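Local coordinates for protein polyketide cyclase / dehydrase and lipid transport (Nitrosospira multiformis, PDB 3P51) that is of unknown function but belongs to the polyketide cyclase and lipid transport family of the Bet v 1-like clan, and so probably binds a hydrophobic ligand, at residues 14-24 and 61-72. Residues are numbered along the deposited sequence; the frame is centred on the assembly and turned at random.
Sequences VERVWSRIRNF and TLIAYSEIERRI
The turn of the hairpin formed by strands 58-66 and 71-78 meets helix 14-21 through W18, whose indole lies against R70 in the turn, an example of an aromatic side chain anchoring a helix on a hairpin turn. The ring takes R70 CA over one face, a CH-pi contact 3.6 Å from the centroid of the six-membered ring, while R22 CB of its own segment lies over the other. At the ring edge NE1 donates to E67 OE1 (3.0 Å, 163°); the oxygen sits in the indole plane but is itself approached from above its carboxylate. Replacing W18 by a leucine would probably leave E67 without this N-H donor and open a gap between R70 and R22.

In Bet v 1-like folds a curved antiparallel sheet is packed with helices, and here the short helix following the first strand closes on the 66-71 turn, where R70 and R71 both face S66 as a G1 beta bulge. The extended R70 side chain runs back along the helix, V14 CG1 lying over its guanidinium face at 3.7 Å from CZ. E15 OE2 lies 4.0 Å from R70 NH2, beyond a salt bridge and well out of the guanidinium plane, so any attraction is probably between the charges alone.

Y65 OH donates to R22 O at 2.6 Å. One water donates to Y65 OH and, at 2.6 Å from its oxygen, to E67 OE1, and accepts from R22 NH1, tying the three together. Further on, F24 has CG anti to its N (chi1 -179°), which lays the ring beneath L62: L62 CB stands 3.9 Å above the ring centroid. R52 adds a cation-pi contact to F24, while Y65 continues into a beta ladder with a strand of a second subunit.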
loop_
_atom_site.group_PDB
_atom_site.type_symbol
_atom_site.label_atom_id
_atom_site.label_comp_id
_atom_site.label_asym_id
_atom_site.label_seq_id
_atom_site.Cartn_x
_atom_site.Cartn_y
_atom_site.Cartn_z
ATOM N N VAL A 14 20.539 6.367 2.896
ATOM C CA VAL A 14 19.543 5.397 3.340
ATOM C C VAL A 14 20.145 4.005 3.543
ATOM O O VAL A 14 19.725 3.282 4.442
ATOM C CB VAL A 14 18.338 5.343 2.374
ATOM C CG1 VAL A 14 18.738 4.690 1.051
ATOM C CG2 VAL A 14 17.149 4.617 3.010
ATOM N N GLU A 15 21.122 3.632 2.716
ATOM C CA GLU A 15 21.781 2.328 2.851
ATOM C C GLU A 15 22.469 2.190 4.204
ATOM O O GLU A 15 22.490 1.110 4.797
ATOM C CB GLU A 15 22.815 2.111 1.749
ATOM C CG GLU A 15 22.249 1.957 0.336
ATOM C CD GLU A 15 21.926 3.287 -0.333
ATOM O OE1 GLU A 15 22.355 4.345 0.190
ATOM O OE2 GLU A 15 21.245 3.266 -1.387
ATOM N N ARG A 16 23.045 3.284 4.682
ATOM C CA ARG A 16 23.725 3.281 5.973
ATOM C C ARG A 16 22.735 3.217 7.131
ATOM O O ARG A 16 22.929 2.469 8.105
ATOM C CB ARG A 16 24.597 4.529 6.093
ATOM C CG ARG A 16 25.550 4.525 7.264
ATOM C CD ARG A 16 26.850 5.196 6.865
ATOM N NE ARG A 16 27.715 5.435 8.015
ATOM C CZ ARG A 16 27.774 6.587 8.674
ATOM N NH1 ARG A 16 27.015 7.611 8.301
ATOM N NH2 ARG A 16 28.594 6.717 9.710
ATOM N N VAL A 17 21.675 4.010 7.045
ATOM C CA VAL A 17 20.668 3.986 8.099
ATOM C C VAL A 17 20.025 2.608 8.169
ATOM O O VAL A 17 19.868 2.048 9.248
ATOM C CB VAL A 17 19.579 5.049 7.898
ATOM C CG1 VAL A 17 18.618 5.003 9.062
ATOM C CG2 VAL A 17 20.203 6.445 7.792
ATOM N N TRP A 18 19.660 2.055 7.016
ATOM C CA TRP A 18 19.054 0.724 6.995
ATOM C C TRP A 18 20.006 -0.304 7.602
ATOM O O TRP A 18 19.607 -1.122 8.425
ATOM C CB TRP A 18 18.656 0.325 5.563
ATOM C CG TRP A 18 17.925 -1.009 5.466
ATOM C CD1 TRP A 18 18.310 -2.103 4.734
ATOM C CD2 TRP A 18 16.706 -1.384 6.130
ATOM N NE1 TRP A 18 17.403 -3.126 4.897
ATOM C CE2 TRP A 18 16.408 -2.712 5.740
ATOM C CE3 TRP A 18 15.831 -0.725 7.001
ATOM C CZ2 TRP A 18 15.272 -3.399 6.199
ATOM C CZ3 TRP A 18 14.694 -1.416 7.470
ATOM C CH2 TRP A 18 14.434 -2.735 7.064
ATOM N N SER A 19 21.274 -0.261 7.200
ATOM C CA SER A 19 22.237 -1.232 7.700
ATOM C C SER A 19 22.258 -1.245 9.225
ATOM O O SER A 19 22.481 -2.280 9.858
ATOM C CB SER A 19 23.635 -0.948 7.142
ATOM O OG SER A 19 24.595 -1.715 7.841
ATOM N N ARG A 20 22.015 -0.082 9.813
ATOM C CA ARG A 20 22.061 0.072 11.259
ATOM C C ARG A 20 20.803 -0.462 11.976
ATOM O O ARG A 20 20.910 -1.048 13.051
ATOM C CB ARG A 20 22.282 1.548 11.607
ATOM C CG ARG A 20 22.432 1.839 13.106
ATOM C CD ARG A 20 23.768 1.332 13.639
ATOM N NE ARG A 20 24.068 1.871 14.968
ATOM C CZ ARG A 20 24.096 1.159 16.092
ATOM N NH1 ARG A 20 23.848 -0.144 16.061
ATOM N NH2 ARG A 20 24.388 1.753 17.249
ATOM N N ILE A 21 19.620 -0.266 11.387
ATOM C CA ILE A 21 18.364 -0.588 12.082
ATOM C C ILE A 21 17.673 -1.861 11.598
ATOM O O ILE A 21 16.653 -2.249 12.143
ATOM C CB ILE A 21 17.341 0.549 11.939
ATOM C CG1 ILE A 21 16.919 0.708 10.475
ATOM C CG2 ILE A 21 17.911 1.853 12.484
ATOM C CD1 ILE A 21 15.551 1.321 10.297
ATOM N N ARG A 22 18.233 -2.515 10.586
ATOM C CA ARG A 22 17.505 -3.551 9.850
ATOM C C ARG A 22 17.321 -4.870 10.608
ATOM O O ARG A 22 16.587 -5.746 10.163
ATOM C CB ARG A 22 18.170 -3.817 8.487
ATOM C CG ARG A 22 19.453 -4.632 8.536
ATOM C CD ARG A 22 20.058 -4.786 7.126
ATOM N NE ARG A 22 21.373 -5.420 7.166
ATOM C CZ ARG A 22 21.622 -6.675 6.794
ATOM N NH1 ARG A 22 20.643 -7.451 6.336
ATOM N NH2 ARG A 22 22.861 -7.148 6.867
ATOM N N ASN A 23 17.985 -5.006 11.749
ATOM C CA ASN A 23 17.962 -6.263 12.491
ATOM C C ASN A 23 17.014 -6.197 13.690
ATOM O O ASN A 23 17.261 -5.473 14.642
ATOM C CB ASN A 23 19.379 -6.646 12.931
ATOM C CG ASN A 23 19.454 -8.053 13.495
ATOM O OD1 ASN A 23 18.610 -8.458 14.287
ATOM N ND2 ASN A 23 20.456 -8.812 13.068
ATOM N N PHE A 24 15.917 -6.944 13.620
ATOM C CA PHE A 24 14.890 -6.926 14.667
ATOM C C PHE A 24 15.477 -7.267 16.046
ATOM O O PHE A 24 14.947 -6.842 17.064
ATOM C CB PHE A 24 13.749 -7.877 14.270
ATOM C CG PHE A 24 12.607 -7.947 15.248
ATOM C CD1 PHE A 24 11.633 -6.955 15.275
ATOM C CD2 PHE A 24 12.465 -9.042 16.094
ATOM C CE1 PHE A 24 10.549 -7.033 16.167
ATOM C CE2 PHE A 24 11.384 -9.133 16.989
ATOM C CZ PHE A 24 10.426 -8.123 17.021
ATOM N N THR A 61 6.604 -9.197 18.635
ATOM C CA THR A 61 6.746 -10.207 17.581
ATOM C C THR A 61 6.855 -9.547 16.202
ATOM O O THR A 61 6.087 -8.637 15.890
ATOM C CB THR A 61 5.546 -11.162 17.560
ATOM O OG1 THR A 61 5.432 -11.804 18.833
ATOM C CG2 THR A 61 5.733 -12.228 16.504
ATOM N N LEU A 62 7.812 -9.996 15.383
ATOM C CA LEU A 62 7.956 -9.491 14.018
ATOM C C LEU A 62 6.834 -10.074 13.160
ATOM O O LEU A 62 6.720 -11.304 13.015
ATOM C CB LEU A 62 9.321 -9.896 13.441
ATOM C CG LEU A 62 9.756 -9.359 12.074
ATOM C CD1 LEU A 62 9.804 -7.829 12.071
ATOM C CD2 LEU A 62 11.121 -9.934 11.692
ATOM N N ILE A 63 5.993 -9.207 12.601
ATOM C CA ILE A 63 4.835 -9.675 11.837
ATOM C C ILE A 63 4.969 -9.390 10.339
ATOM O O ILE A 63 4.219 -9.933 9.523
ATOM C CB ILE A 63 3.528 -9.065 12.372
ATOM C CG1 ILE A 63 3.508 -7.550 12.129
ATOM C CG2 ILE A 63 3.359 -9.379 13.886
ATOM C CD1 ILE A 63 2.268 -6.851 12.698
ATOM N N ALA A 64 5.912 -8.520 9.979
ATOM C CA ALA A 64 6.216 -8.280 8.576
ATOM C C ALA A 64 7.588 -7.627 8.461
ATOM O O ALA A 64 7.991 -6.840 9.324
ATOM C CB ALA A 64 5.137 -7.409 7.908
ATOM N N TYR A 65 8.297 -7.971 7.391
ATOM C CA TYR A 65 9.629 -7.433 7.129
ATOM C C TYR A 65 9.786 -7.259 5.620
ATOM O O TYR A 65 9.426 -8.146 4.838
ATOM C CB TYR A 65 10.695 -8.391 7.662
ATOM C CG TYR A 65 12.106 -7.847 7.668
ATOM C CD1 TYR A 65 12.706 -7.439 8.852
ATOM C CD2 TYR A 65 12.840 -7.752 6.495
ATOM C CE1 TYR A 65 14.014 -6.948 8.865
ATOM C CE2 TYR A 65 14.147 -7.265 6.494
ATOM C CZ TYR A 65 14.724 -6.863 7.691
ATOM O OH TYR A 65 16.017 -6.377 7.707
ATOM N N SER A 66 10.298 -6.103 5.215
ATOM C CA SER A 66 10.531 -5.824 3.810
ATOM C C SER A 66 11.933 -5.259 3.588
ATOM O O SER A 66 12.252 -4.148 4.026
ATOM C CB SER A 66 9.483 -4.860 3.261
ATOM O OG SER A 66 9.676 -4.668 1.861
ATOM N N GLU A 67 12.776 -6.040 2.922
ATOM C CA GLU A 67 14.098 -5.567 2.564
ATOM C C GLU A 67 13.944 -4.542 1.440
ATOM O O GLU A 67 14.622 -3.511 1.429
ATOM C CB GLU A 67 14.974 -6.737 2.101
ATOM C CG GLU A 67 16.316 -6.317 1.515
ATOM C CD GLU A 67 17.251 -5.734 2.568
ATOM O OE1 GLU A 67 16.994 -5.921 3.778
ATOM O OE2 GLU A 67 18.247 -5.090 2.181
ATOM N N ILE A 68 13.049 -4.827 0.495
ATOM C CA ILE A 68 12.892 -3.955 -0.664
ATOM C C ILE A 68 12.306 -2.599 -0.275
ATOM O O ILE A 68 12.736 -1.577 -0.792
ATOM C CB ILE A 68 12.074 -4.617 -1.791
ATOM C CG1 ILE A 68 11.991 -3.696 -3.015
ATOM C CG2 ILE A 68 10.694 -5.014 -1.307
ATOM C CD1 ILE A 68 11.147 -4.265 -4.153
ATOM N N GLU A 69 11.351 -2.580 0.657
ATOM C CA GLU A 69 10.763 -1.306 1.082
ATOM C C GLU A 69 11.438 -0.761 2.340
ATOM O O GLU A 69 11.121 0.337 2.784
ATOM C CB GLU A 69 9.258 -1.441 1.349
ATOM C CG GLU A 69 8.450 -2.090 0.227
ATOM C CD GLU A 69 8.369 -1.234 -1.017
ATOM O OE1 GLU A 69 8.666 -0.024 -0.919
ATOM O OE2 GLU A 69 8.015 -1.776 -2.095
ATOM N N ARG A 70 12.351 -1.533 2.925
ATOM C CA ARG A 70 13.025 -1.108 4.152
ATOM C C ARG A 70 12.015 -0.826 5.245
ATOM O O ARG A 70 11.943 0.290 5.766
ATOM C CB ARG A 70 13.868 0.147 3.910
ATOM C CG ARG A 70 14.924 -0.005 2.811
ATOM C CD ARG A 70 15.905 1.158 2.841
ATOM N NE ARG A 70 16.988 0.999 1.870
ATOM C CZ ARG A 70 16.954 1.483 0.631
ATOM N NH1 ARG A 70 15.890 2.164 0.209
ATOM N NH2 ARG A 70 17.980 1.282 -0.189
ATOM N N ARG A 71 11.241 -1.846 5.602
ATOM C CA ARG A 71 10.200 -1.713 6.612
ATOM C C ARG A 71 10.216 -2.883 7.586
ATOM O O ARG A 71 10.423 -4.025 7.185
ATOM C CB ARG A 71 8.822 -1.663 5.956
ATOM C CG ARG A 71 7.705 -1.453 6.966
ATOM C CD ARG A 71 6.335 -1.630 6.342
ATOM N NE ARG A 71 6.179 -0.868 5.106
ATOM C CZ ARG A 71 5.833 0.412 5.055
ATOM N NH1 ARG A 71 5.622 1.086 6.167
ATOM N NH2 ARG A 71 5.697 1.019 3.892
ATOM N N ILE A 72 9.976 -2.585 8.859
ATOM C CA ILE A 72 9.847 -3.594 9.897
ATOM C C ILE A 72 8.499 -3.372 10.589
ATOM O O ILE A 72 8.217 -2.264 11.027
ATOM C CB ILE A 72 10.950 -3.422 10.953
ATOM C CG1 ILE A 72 12.331 -3.666 10.351
ATOM C CG2 ILE A 72 10.701 -4.340 12.147
ATOM C CD1 ILE A 72 13.459 -3.487 11.355
HETATM O O HOH W 1 17.765 -7.345 5.845
#